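PDB 1TUO: putative phosphomannomutase from Thermus thermophilus, which probably moves phosphate between positions on sugar phosphates as a magnesium-dependent mutase of the phosphohexose mutase family, its exact substrate remaining uncertain. Local coordinates for residues L35-G40 / A73-K78; T107-P112 / D251-G256; K171-F176 / L355-A360; G285-N290 / D326-G331. All coordinates share one frame; numbering follows the deposited sequence.

Overall arrangement
The four contacts follow the modular build of a phosphohexose mutase. Contact 1 lies within the first alpha/beta/alpha domain, where helices 29-45 and 61-75 meet. Contact 2 joins a loop of that domain to the loop before strand 255-259 of the second, its centre about 7 Å from that of the chain. Contact 3 packs the second domain against helix 348-362 of the third, and contact 4 pairs strands 286-290 and 327-331 in that third domain. Centres of contacts 1 and 3 are about 44 Å apart. The second domain is thus joined to both its neighbours; the segments of contacts 2 and 3 alternate along the chain, and contact 4 falls between the two segments of contact 3.

Contact 1 of 4, residues L35-G40 / A73-K78; sequences LAEAYG and AGMGLK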
loop_
_atom_site.group_PDB
_atom_site.type_symbol
_atom_site.label_atom_id
_atom_site.label_comp_id
_atom_site.label_asym_id
_atom_site.label_seq_id
_atom_site.Cartn_x
_atom_site.Cartn_y
_atom_site.Cartn_z
ATOM N N LEU A 35 -23.996 1.650 -5.995
ATOM C CA LEU A 35 -23.081 1.741 -4.861
ATOM C C LEU A 35 -23.167 3.135 -4.237
ATOM O O LEU A 35 -23.128 3.275 -3.010
ATOM C CB LEU A 35 -21.643 1.454 -5.300
ATOM C CG LEU A 35 -20.576 1.492 -4.200
ATOM C CD1 LEU A 35 -20.957 0.543 -3.067
ATOM C CD2 LEU A 35 -19.229 1.103 -4.787
ATOM N N ALA A 36 -23.296 4.159 -5.077
ATOM C CA ALA A 36 -23.388 5.533 -4.587
ATOM C C ALA A 36 -24.612 5.692 -3.695
ATOM O O ALA A 36 -24.543 6.316 -2.638
ATOM C CB ALA A 36 -23.460 6.509 -5.751
ATOM N N GLU A 37 -25.732 5.120 -4.127
ATOM C CA GLU A 37 -26.968 5.196 -3.354
ATOM C C GLU A 37 -26.789 4.534 -1.991
ATOM O O GLU A 37 -27.233 5.062 -0.968
ATOM C CB GLU A 37 -28.108 4.503 -4.108
ATOM C CG GLU A 37 -29.474 4.687 -3.459
ATOM C CD GLU A 37 -30.038 6.085 -3.654
ATOM O OE1 GLU A 37 -30.991 6.445 -2.931
ATOM O OE2 GLU A 37 -29.543 6.820 -4.537
ATOM N N ALA A 38 -26.145 3.371 -1.980
ATOM C CA ALA A 38 -25.910 2.632 -0.744
ATOM C C ALA A 38 -25.046 3.442 0.209
ATOM O O ALA A 38 -25.346 3.568 1.393
ATOM C CB ALA A 38 -25.223 1.314 -1.051
ATOM N N TYR A 39 -23.957 3.981 -0.324
ATOM C CA TYR A 39 -23.030 4.768 0.471
ATOM C C TYR A 39 -23.670 6.045 1.015
ATOM O O TYR A 39 -23.478 6.396 2.182
ATOM C CB TYR A 39 -21.799 5.108 -0.379
ATOM C CG TYR A 39 -20.691 5.795 0.378
ATOM C CD1 TYR A 39 -20.214 5.276 1.585
ATOM C CD2 TYR A 39 -20.092 6.944 -0.128
ATOM C CE1 TYR A 39 -19.162 5.890 2.271
ATOM C CE2 TYR A 39 -19.041 7.564 0.546
ATOM C CZ TYR A 39 -18.582 7.034 1.739
ATOM O OH TYR A 39 -17.534 7.640 2.400
ATOM N N GLY A 40 -24.436 6.728 0.173
ATOM C CA GLY A 40 -25.091 7.952 0.602
ATOM C C GLY A 40 -26.105 7.693 1.701
ATOM O O GLY A 40 -26.166 8.435 2.687
ATOM N N ALA A 73 -23.750 14.235 -3.889
ATOM C CA ALA A 73 -24.151 15.628 -3.707
ATOM C C ALA A 73 -25.666 15.767 -3.880
ATOM O O ALA A 73 -26.319 16.526 -3.156
ATOM C CB ALA A 73 -23.415 16.522 -4.712
ATOM N N GLY A 74 -26.217 15.032 -4.840
ATOM C CA GLY A 74 -27.650 15.076 -5.081
ATOM C C GLY A 74 -28.454 14.472 -3.940
ATOM O O GLY A 74 -29.650 14.743 -3.804
ATOM N N MET A 75 -27.804 13.650 -3.118
ATOM C CA MET A 75 -28.477 13.020 -1.986
ATOM C C MET A 75 -28.431 13.890 -0.733
ATOM O O MET A 75 -29.095 13.587 0.251
ATOM C CB MET A 75 -27.849 11.660 -1.680
ATOM C CG MET A 75 -28.130 10.604 -2.734
ATOM S SD MET A 75 -27.378 9.029 -2.316
ATOM C CE MET A 75 -28.427 8.500 -0.932
ATOM N N GLY A 76 -27.635 14.957 -0.763
ATOM C CA GLY A 76 -27.558 15.835 0.396
ATOM C C GLY A 76 -26.206 15.921 1.082
ATOM O O GLY A 76 -26.031 16.698 2.025
ATOM N N LEU A 77 -25.247 15.117 0.639
ATOM C CA LEU A 77 -23.916 15.162 1.229
ATOM C C LEU A 77 -23.145 16.317 0.613
ATOM O O LEU A 77 -23.375 16.673 -0.543
ATOM C CB LEU A 77 -23.143 13.863 0.951
ATOM C CG LEU A 77 -23.564 12.557 1.630
ATOM C CD1 LEU A 77 -23.643 12.775 3.135
ATOM C CD2 LEU A 77 -24.893 12.088 1.094
ATOM N N LYS A 78 -22.249 16.927 1.383
ATOM C CA LYS A 78 -21.429 17.990 0.818
ATOM C C LYS A 78 -20.300 17.194 0.177
ATOM O O LYS A 78 -19.773 16.275 0.793
ATOM C CB LYS A 78 -20.869 18.903 1.907
ATOM C CG LYS A 78 -20.067 20.073 1.352
ATOM C CD LYS A 78 -19.642 21.031 2.452
ATOM C CE LYS A 78 -19.011 22.286 1.869
ATOM N NZ LYS A 78 -18.707 23.291 2.926
#
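M75, at the end of helix 61-75, lays its thioether against the bare backbone of G40 on helix 29-45, and this is the tight part of the contact. Its CG stands anti to the carbonyl carbon (chi1 -70°), the chain runs out straight to SD, and a bend at chi3 of 71° folds the methyl onto the helix, with CE 3.6 Å from G40 C and 3.6 Å from E37 O. SD sits 3.9 Å from G40 CA, so close that a CB on residue 40 would clash with the sulphur. L77 adds a looser touch beneath, its CD2 4.2 Å from G40 CA. On the more open side E37 crosses obliquely over M75, OE2 3.8 Å from SD, without bonding to it. The carboxylate is held instead by R41, in a salt bridge through OE1, and by H71, hydrogen-bonded to OE2. An alanine in place of E37 would lose these two polar ties and would probably leave the M75 thioether less well covered. Exposed G76, with phi of 117°, ends helix 61-75 in a Schellman motif and sends the chain through buried L77 into strand 78-82. Between the segments the contact is all dispersion, M75 and L77 mainly against the backbone of G40; the bond from E37 to H71 adds a polar link between the helices, and R41 on E37's own helix pairs with the same carboxylate.

Contact 2 of 4, residues T107-P112 / D251-G256; sequences TASHNP and DADRVG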
loop_
_atom_site.group_PDB
_atom_site.type_symbol
_atom_site.label_atom_id
_atom_site.label_comp_id
_atom_site.label_asym_id
_atom_site.label_seq_id
_atom_site.Cartn_x
_atom_site.Cartn_y
_atom_site.Cartn_z
ATOM N N THR A 107 -10.236 3.307 -7.517
ATOM C CA THR A 107 -8.958 2.685 -7.802
ATOM C C THR A 107 -9.051 1.175 -7.663
ATOM O O THR A 107 -9.967 0.657 -7.023
ATOM C CB THR A 107 -7.859 3.197 -6.825
ATOM O OG1 THR A 107 -6.582 2.685 -7.219
ATOM C CG2 THR A 107 -8.144 2.728 -5.398
ATOM N N ALA A 108 -8.105 0.488 -8.298
ATOM C CA ALA A 108 -7.985 -0.959 -8.219
ATOM C C ALA A 108 -6.522 -1.205 -7.840
ATOM O O ALA A 108 -5.954 -2.274 -8.083
ATOM C CB ALA A 108 -8.329 -1.621 -9.549
ATOM N N SER A 109 -5.917 -0.165 -7.266
ATOM C CA SER A 109 -4.554 -0.214 -6.750
ATOM C C SER A 109 -3.486 -0.808 -7.671
ATOM O O SER A 109 -3.105 -0.197 -8.663
ATOM C CB SER A 109 -4.587 -0.967 -5.407
ATOM O OG SER A 109 -3.356 -0.896 -4.702
ATOM N N HIS A 110 -3.014 -2.003 -7.338
ATOM C CA HIS A 110 -1.957 -2.666 -8.103
ATOM C C HIS A 110 -2.460 -3.708 -9.100
ATOM O O HIS A 110 -1.663 -4.403 -9.725
ATOM C CB HIS A 110 -1.007 -3.346 -7.125
ATOM C CG HIS A 110 -1.663 -4.421 -6.321
ATOM N ND1 HIS A 110 -1.699 -5.738 -6.726
ATOM C CD2 HIS A 110 -2.376 -4.363 -5.171
ATOM C CE1 HIS A 110 -2.404 -6.444 -5.860
ATOM N NE2 HIS A 110 -2.827 -5.633 -4.908
ATOM N N ASN A 111 -3.773 -3.817 -9.255
ATOM C CA ASN A 111 -4.343 -4.804 -10.165
ATOM C C ASN A 111 -4.205 -4.479 -11.647
ATOM O O ASN A 111 -3.909 -3.350 -12.026
ATOM C CB ASN A 111 -5.814 -5.021 -9.826
ATOM C CG ASN A 111 -5.997 -5.745 -8.515
ATOM O OD1 ASN A 111 -5.444 -6.829 -8.311
ATOM N ND2 ASN A 111 -6.776 -5.160 -7.616
ATOM N N PRO A 112 -4.412 -5.489 -12.510
ATOM C CA PRO A 112 -4.308 -5.281 -13.953
ATOM C C PRO A 112 -5.206 -4.122 -14.395
ATOM O O PRO A 112 -6.217 -3.827 -13.753
ATOM C CB PRO A 112 -4.743 -6.629 -14.521
ATOM C CG PRO A 112 -4.210 -7.595 -13.492
ATOM C CD PRO A 112 -4.617 -6.914 -12.193
ATOM N N ASP A 251 -1.960 3.342 -7.285
ATOM C CA ASP A 251 -2.496 4.445 -6.487
ATOM C C ASP A 251 -1.499 4.928 -5.431
ATOM O O ASP A 251 -1.832 5.711 -4.531
ATOM C CB ASP A 251 -3.819 4.007 -5.831
ATOM C CG ASP A 251 -3.646 2.845 -4.864
ATOM O OD1 ASP A 251 -2.691 2.048 -5.029
ATOM O OD2 ASP A 251 -4.486 2.713 -3.947
ATOM N N ALA A 252 -0.265 4.464 -5.577
ATOM C CA ALA A 252 0.834 4.815 -4.693
ATOM C C ALA A 252 0.625 4.533 -3.210
ATOM O O ALA A 252 1.097 5.296 -2.364
ATOM C CB ALA A 252 1.227 6.288 -4.900
ATOM N N ASP A 253 -0.078 3.457 -2.871
ATOM C CA ASP A 253 -0.202 3.143 -1.453
ATOM C C ASP A 253 0.855 2.088 -1.122
ATOM O O ASP A 253 1.070 1.749 0.044
ATOM C CB ASP A 253 -1.616 2.656 -1.080
ATOM C CG ASP A 253 -1.944 1.283 -1.622
ATOM O OD1 ASP A 253 -2.916 0.683 -1.109
ATOM O OD2 ASP A 253 -1.258 0.806 -2.547
ATOM N N ARG A 254 1.536 1.596 -2.158
ATOM C CA ARG A 254 2.593 0.587 -2.006
ATOM C C ARG A 254 3.841 0.988 -2.792
ATOM O O ARG A 254 3.757 1.738 -3.762
ATOM C CB ARG A 254 2.133 -0.771 -2.543
ATOM C CG ARG A 254 0.844 -1.309 -1.951
ATOM C CD ARG A 254 0.446 -2.606 -2.640
ATOM N NE ARG A 254 -0.746 -3.199 -2.043
ATOM C CZ ARG A 254 -1.168 -4.436 -2.285
ATOM N NH1 ARG A 254 -0.492 -5.219 -3.116
ATOM N NH2 ARG A 254 -2.267 -4.893 -1.695
ATOM N N VAL A 255 4.998 0.473 -2.386
ATOM C CA VAL A 255 6.226 0.777 -3.105
ATOM C C VAL A 255 7.127 -0.443 -3.229
ATOM O O VAL A 255 7.062 -1.373 -2.419
ATOM C CB VAL A 255 7.043 1.901 -2.417
ATOM C CG1 VAL A 255 6.235 3.176 -2.361
ATOM C CG2 VAL A 255 7.464 1.464 -1.026
ATOM N N GLY A 256 7.950 -0.430 -4.271
ATOM C CA GLY A 256 8.912 -1.488 -4.501
ATOM C C GLY A 256 10.229 -0.754 -4.687
ATOM O O GLY A 256 10.233 0.408 -5.102
#
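S109 points its hydroxyl into a group of aspartates: OG lies 3.0 Å from D251 OD1, with D249 OD1 a rival acceptor for the same proton. D253 comes in from beyond, its OD2 3.1 Å from D251 OD1, and such crowded carboxylates would probably repel one another or share a proton unless a cation lay between them. Beside them R254, extended from CG to NE, lays its guanidinium over one face of the H110 ring, the planes 23° apart and NH1 a tight 2.9 Å from CD2. In the second shell, T107 OG1 takes the S109 N-H at 2.9 Å, an ST turn, and also bonds to D56. S109 itself has a positive phi of 48° in a type II' turn from A108 to N111, closed by N111 N to A108 O at 2.9 Å. R58 grips the carbonyls of S109, N111 and P112, while T88 holds D251 OD2 and D249 OD2 bonds to R254 N. The sequences TASHNP and DGDADR are the phosphoserine loop and magnesium-binding loop of the phosphohexose mutases, so S109 is probably the phosphorylated serine and D249, D251 and D253 the metal ligands, meeting at the interface of the first two domains.

Contact 3 of 4, residues K171-F176 / L355-A360; sequences KALSGF and LLESVA
F176 turns its ring flat onto a leucine methyl. With CG anti to the backbone N (chi1 -176°), the side chain crosses L356 at about a right angle, and L356, also anti at chi1, brings CD1 over the middle of one face: 3.4 Å from the F176 ring centroid and 7° off the ring normal, a well-centred CH-pi contact. V359 meets the ring differently, at its edge and in its plane, with CG1 3.9 Å from F176 CE1. The type I turn from L173 to F176 brings the backbone of F176 up to A360, whose CB lies 3.5 Å from F176 N and 3.3 Å from A172 O. L173 leans in by its end, chi1 drawn to -86°, so that CD2 presses on the helix backbone 3.4 Å from E357 CA and also reaches L356 CG at 3.9 Å. E357 runs extended, crossing L173 at about a right angle. A water donates to A172 O at 2.6 Å and only weakly to A360 O. An alanine in place of F176 would lose the CH-pi contact with L356 and the edge contact with V359, and would probably loosen this corner of the interface. Between the segments the contact is apolar but for the bridging water; the buried carboxylate of E357 adds a bond across the interface, from OE1 to the backbone N of D169, while its OE2 stays with Y277 and K281 on its own side.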
loop_
_atom_site.group_PDB
_atom_site.type_symbol
_atom_site.label_atom_id
_atom_site.label_comp_id
_atom_site.label_asym_id
_atom_site.label_seq_id
_atom_site.Cartn_x
_atom_site.Cartn_y
_atom_site.Cartn_z
ATOM N N LYS A 171 16.413 18.277 7.677
ATOM C CA LYS A 171 17.839 18.558 7.820
ATOM C C LYS A 171 18.643 17.332 7.389
ATOM O O LYS A 171 19.610 17.435 6.633
ATOM C CB LYS A 171 18.151 18.912 9.276
ATOM C CG LYS A 171 19.580 19.347 9.530
ATOM C CD LYS A 171 19.753 19.817 10.971
ATOM C CE LYS A 171 21.199 20.194 11.267
ATOM N NZ LYS A 171 21.683 21.302 10.395
ATOM N N ALA A 172 18.224 16.165 7.863
ATOM C CA ALA A 172 18.904 14.925 7.517
ATOM C C ALA A 172 18.743 14.632 6.027
ATOM O O ALA A 172 19.697 14.242 5.353
ATOM C CB ALA A 172 18.347 13.776 8.348
ATOM N N LEU A 173 17.532 14.833 5.514
ATOM C CA LEU A 173 17.247 14.588 4.103
ATOM C C LEU A 173 18.146 15.365 3.149
ATOM O O LEU A 173 18.556 14.845 2.111
ATOM C CB LEU A 173 15.788 14.930 3.789
ATOM C CG LEU A 173 14.742 13.845 4.030
ATOM C CD1 LEU A 173 13.348 14.433 3.851
ATOM C CD2 LEU A 173 14.976 12.696 3.054
ATOM N N SER A 174 18.441 16.614 3.495
ATOM C CA SER A 174 19.280 17.458 2.649
ATOM C C SER A 174 20.663 16.847 2.452
ATOM O O SER A 174 21.378 17.198 1.515
ATOM C CB SER A 174 19.417 18.854 3.265
ATOM O OG SER A 174 20.140 18.803 4.482
ATOM N N GLY A 175 21.032 15.924 3.337
ATOM C CA GLY A 175 22.331 15.285 3.245
ATOM C C GLY A 175 22.438 14.186 2.203
ATOM O O GLY A 175 23.545 13.736 1.899
ATOM N N PHE A 176 21.307 13.744 1.652
ATOM C CA PHE A 176 21.335 12.684 0.646
ATOM C C PHE A 176 22.299 13.079 -0.465
ATOM O O PHE A 176 22.190 14.164 -1.035
ATOM C CB PHE A 176 19.938 12.441 0.063
ATOM C CG PHE A 176 19.884 11.301 -0.917
ATOM C CD1 PHE A 176 20.224 10.009 -0.522
ATOM C CD2 PHE A 176 19.512 11.520 -2.240
ATOM C CE1 PHE A 176 20.196 8.950 -1.433
ATOM C CE2 PHE A 176 19.481 10.466 -3.160
ATOM C CZ PHE A 176 19.825 9.181 -2.752
ATOM N N LEU A 355 12.568 6.193 3.192
ATOM C CA LEU A 355 13.687 5.379 2.721
ATOM C C LEU A 355 14.820 6.337 2.376
ATOM O O LEU A 355 15.972 6.116 2.737
ATOM C CB LEU A 355 13.292 4.570 1.481
ATOM C CG LEU A 355 12.401 3.369 1.805
ATOM C CD1 LEU A 355 11.798 2.786 0.540
ATOM C CD2 LEU A 355 13.236 2.323 2.548
ATOM N N LEU A 356 14.471 7.415 1.682
ATOM C CA LEU A 356 15.435 8.434 1.297
ATOM C C LEU A 356 16.079 9.034 2.552
ATOM O O LEU A 356 17.301 9.231 2.607
ATOM C CB LEU A 356 14.729 9.521 0.476
ATOM C CG LEU A 356 15.579 10.632 -0.142
ATOM C CD1 LEU A 356 16.588 10.045 -1.116
ATOM C CD2 LEU A 356 14.656 11.615 -0.858
ATOM N N GLU A 357 15.262 9.317 3.564
ATOM C CA GLU A 357 15.780 9.877 4.811
ATOM C C GLU A 357 16.766 8.913 5.477
ATOM O O GLU A 357 17.857 9.318 5.886
ATOM C CB GLU A 357 14.643 10.177 5.793
ATOM C CG GLU A 357 15.106 10.917 7.060
ATOM C CD GLU A 357 14.007 11.081 8.094
ATOM O OE1 GLU A 357 12.968 11.691 7.771
ATOM O OE2 GLU A 357 14.183 10.602 9.236
ATOM N N SER A 358 16.380 7.641 5.580
ATOM C CA SER A 358 17.230 6.629 6.216
ATOM C C SER A 358 18.617 6.550 5.585
ATOM O O SER A 358 19.625 6.460 6.289
ATOM C CB SER A 358 16.575 5.237 6.149
ATOM O OG SER A 358 16.614 4.706 4.833
ATOM N N VAL A 359 18.671 6.578 4.261
ATOM C CA VAL A 359 19.951 6.497 3.574
ATOM C C VAL A 359 20.815 7.713 3.890
ATOM O O VAL A 359 22.007 7.583 4.171
ATOM C CB VAL A 359 19.751 6.374 2.052
ATOM C CG1 VAL A 359 21.096 6.434 1.339
ATOM C CG2 VAL A 359 19.047 5.050 1.736
ATOM N N ALA A 360 20.208 8.894 3.868
ATOM C CA ALA A 360 20.944 10.124 4.150
ATOM C C ALA A 360 21.414 10.203 5.601
ATOM O O ALA A 360 22.580 10.512 5.872
ATOM C CB ALA A 360 20.081 11.330 3.813
HETATM O O HOH W 1 22.172 13.824 6.034
#

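Contact 4 of 4, residues G285-N290 / D326-G331; sequences GRAVKN and DCFIGG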
loop_
_atom_site.group_PDB
_atom_site.type_symbol
_atom_site.label_atom_id
_atom_site.label_comp_id
_atom_site.label_asym_id
_atom_site.label_seq_id
_atom_site.Cartn_x
_atom_site.Cartn_y
_atom_site.Cartn_z
ATOM N N GLY A 285 6.953 1.744 21.074
ATOM C CA GLY A 285 5.663 1.116 20.878
ATOM C C GLY A 285 5.863 -0.215 20.182
ATOM O O GLY A 285 6.929 -0.816 20.274
ATOM N N ARG A 286 4.844 -0.673 19.473
ATOM C CA ARG A 286 4.936 -1.950 18.783
ATOM C C ARG A 286 4.860 -1.805 17.270
ATOM O O ARG A 286 4.420 -0.783 16.746
ATOM C CB ARG A 286 3.814 -2.866 19.268
ATOM C CG ARG A 286 2.466 -2.186 19.214
ATOM C CD ARG A 286 1.345 -3.005 19.837
ATOM N NE ARG A 286 0.099 -2.245 19.791
ATOM C CZ ARG A 286 -1.052 -2.704 19.311
ATOM N NH1 ARG A 286 -1.141 -3.940 18.828
ATOM N NH2 ARG A 286 -2.115 -1.915 19.300
ATOM N N ALA A 287 5.322 -2.836 16.578
ATOM C CA ALA A 287 5.274 -2.876 15.126
ATOM C C ALA A 287 4.142 -3.851 14.827
ATOM O O ALA A 287 3.984 -4.850 15.531
ATOM C CB ALA A 287 6.593 -3.407 14.568
ATOM N N VAL A 288 3.349 -3.564 13.799
ATOM C CA VAL A 288 2.242 -4.440 13.436
ATOM C C VAL A 288 2.517 -5.002 12.045
ATOM O O VAL A 288 2.923 -4.269 11.150
ATOM C CB VAL A 288 0.902 -3.670 13.430
ATOM C CG1 VAL A 288 -0.261 -4.646 13.269
ATOM C CG2 VAL A 288 0.766 -2.857 14.716
ATOM N N LYS A 289 2.313 -6.305 11.877
ATOM C CA LYS A 289 2.565 -6.958 10.590
ATOM C C LYS A 289 1.522 -8.023 10.304
ATOM O O LYS A 289 0.998 -8.644 11.227
ATOM C CB LYS A 289 3.951 -7.620 10.597
ATOM C CG LYS A 289 4.152 -8.607 11.753
ATOM C CD LYS A 289 5.369 -9.523 11.561
ATOM C CE LYS A 289 4.950 -10.903 11.051
ATOM N NZ LYS A 289 6.064 -11.906 11.053
ATOM N N ASN A 290 1.201 -8.245 9.032
ATOM C CA ASN A 290 0.241 -9.299 8.750
ATOM C C ASN A 290 0.972 -10.641 8.759
ATOM O O ASN A 290 2.204 -10.697 8.844
ATOM C CB ASN A 290 -0.525 -9.063 7.429
ATOM C CG ASN A 290 0.294 -9.358 6.177
ATOM O OD1 ASN A 290 1.233 -10.157 6.184
ATOM N ND2 ASN A 290 -0.102 -8.730 5.071
ATOM N N ASP A 326 -0.495 2.996 20.212
ATOM C CA ASP A 326 0.754 2.518 20.794
ATOM C C ASP A 326 1.643 1.815 19.765
ATOM O O ASP A 326 2.438 0.947 20.121
ATOM C CB ASP A 326 0.442 1.568 21.956
ATOM C CG ASP A 326 1.665 1.238 22.794
ATOM O OD1 ASP A 326 1.548 0.391 23.708
ATOM O OD2 ASP A 326 2.741 1.826 22.549
ATOM N N CYS A 327 1.513 2.197 18.496
ATOM C CA CYS A 327 2.305 1.590 17.421
ATOM C C CYS A 327 3.246 2.616 16.781
ATOM O O CYS A 327 3.016 3.824 16.891
ATOM C CB CYS A 327 1.381 1.040 16.328
ATOM S SG CYS A 327 0.075 -0.088 16.864
ATOM N N PHE A 328 4.306 2.149 16.117
ATOM C CA PHE A 328 5.211 3.078 15.439
ATOM C C PHE A 328 5.394 2.731 13.962
ATOM O O PHE A 328 6.007 3.481 13.209
ATOM C CB PHE A 328 6.575 3.190 16.153
ATOM C CG PHE A 328 7.476 1.994 15.990
ATOM C CD1 PHE A 328 7.329 0.874 16.800
ATOM C CD2 PHE A 328 8.503 2.008 15.048
ATOM C CE1 PHE A 328 8.198 -0.220 16.678
ATOM C CE2 PHE A 328 9.370 0.929 14.916
ATOM C CZ PHE A 328 9.222 -0.186 15.731
ATOM N N ILE A 329 4.843 1.597 13.548
ATOM C CA ILE A 329 4.923 1.193 12.146
ATOM C C ILE A 329 4.018 -0.010 11.911
ATOM O O ILE A 329 3.774 -0.798 12.821
ATOM C CB ILE A 329 6.380 0.845 11.741
ATOM C CG1 ILE A 329 6.510 0.843 10.214
ATOM C CG2 ILE A 329 6.775 -0.514 12.306
ATOM C CD1 ILE A 329 7.955 0.716 9.727
ATOM N N GLY A 330 3.497 -0.135 10.694
ATOM C CA GLY A 330 2.634 -1.262 10.371
ATOM C C GLY A 330 2.887 -1.655 8.932
ATOM O O GLY A 330 2.960 -0.792 8.063
ATOM N N GLY A 331 3.017 -2.944 8.652
ATOM C CA GLY A 331 3.287 -3.302 7.273
ATOM C C GLY A 331 2.750 -4.626 6.790
ATOM O O GLY A 331 2.392 -5.509 7.572
#
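Strands 286-290 and 329-331 run parallel, 9° apart in direction, and the segments 285-290 and 326-331 around them exchange backbone bonds: R286 N to D326 O at 3.0 Å, F328 N to R286 O, V288 N to I329 O, and G331 N to V288 O at 2.8 Å, the shortest. Between the bridges R286-C327 and V288-G330 the second chain carries one residue more, where it turns a corner at F328. G285, with phi of 118°, lies so close that a CB would clash with D326 O. On one face of the sheet R286 sets CG in the crowded position between N and carbonyl carbon (chi1 50°), and C327 SG rests over its guanidinium, 3.6 Å from R286 NE. The same sulphur touches V288 CG2 at 3.6 Å, so one thiol packs against both a cation and a methyl. The opposite face has A287 CB against I329 CG2 at 3.7 Å. F328 brings CD1 to 3.3 Å from R286 O and meets F306 edge to face. The R286 guanidinium is fixed by a salt bridge to E321 and a bond to T309, and K289 NZ pairs with D298. In the four-stranded sheet, strand 308-311 flanks 286-290 and strand 337-339 flanks 327-331; helix 315-322 covers V288 and C327, while I329 packs on helix 267-280.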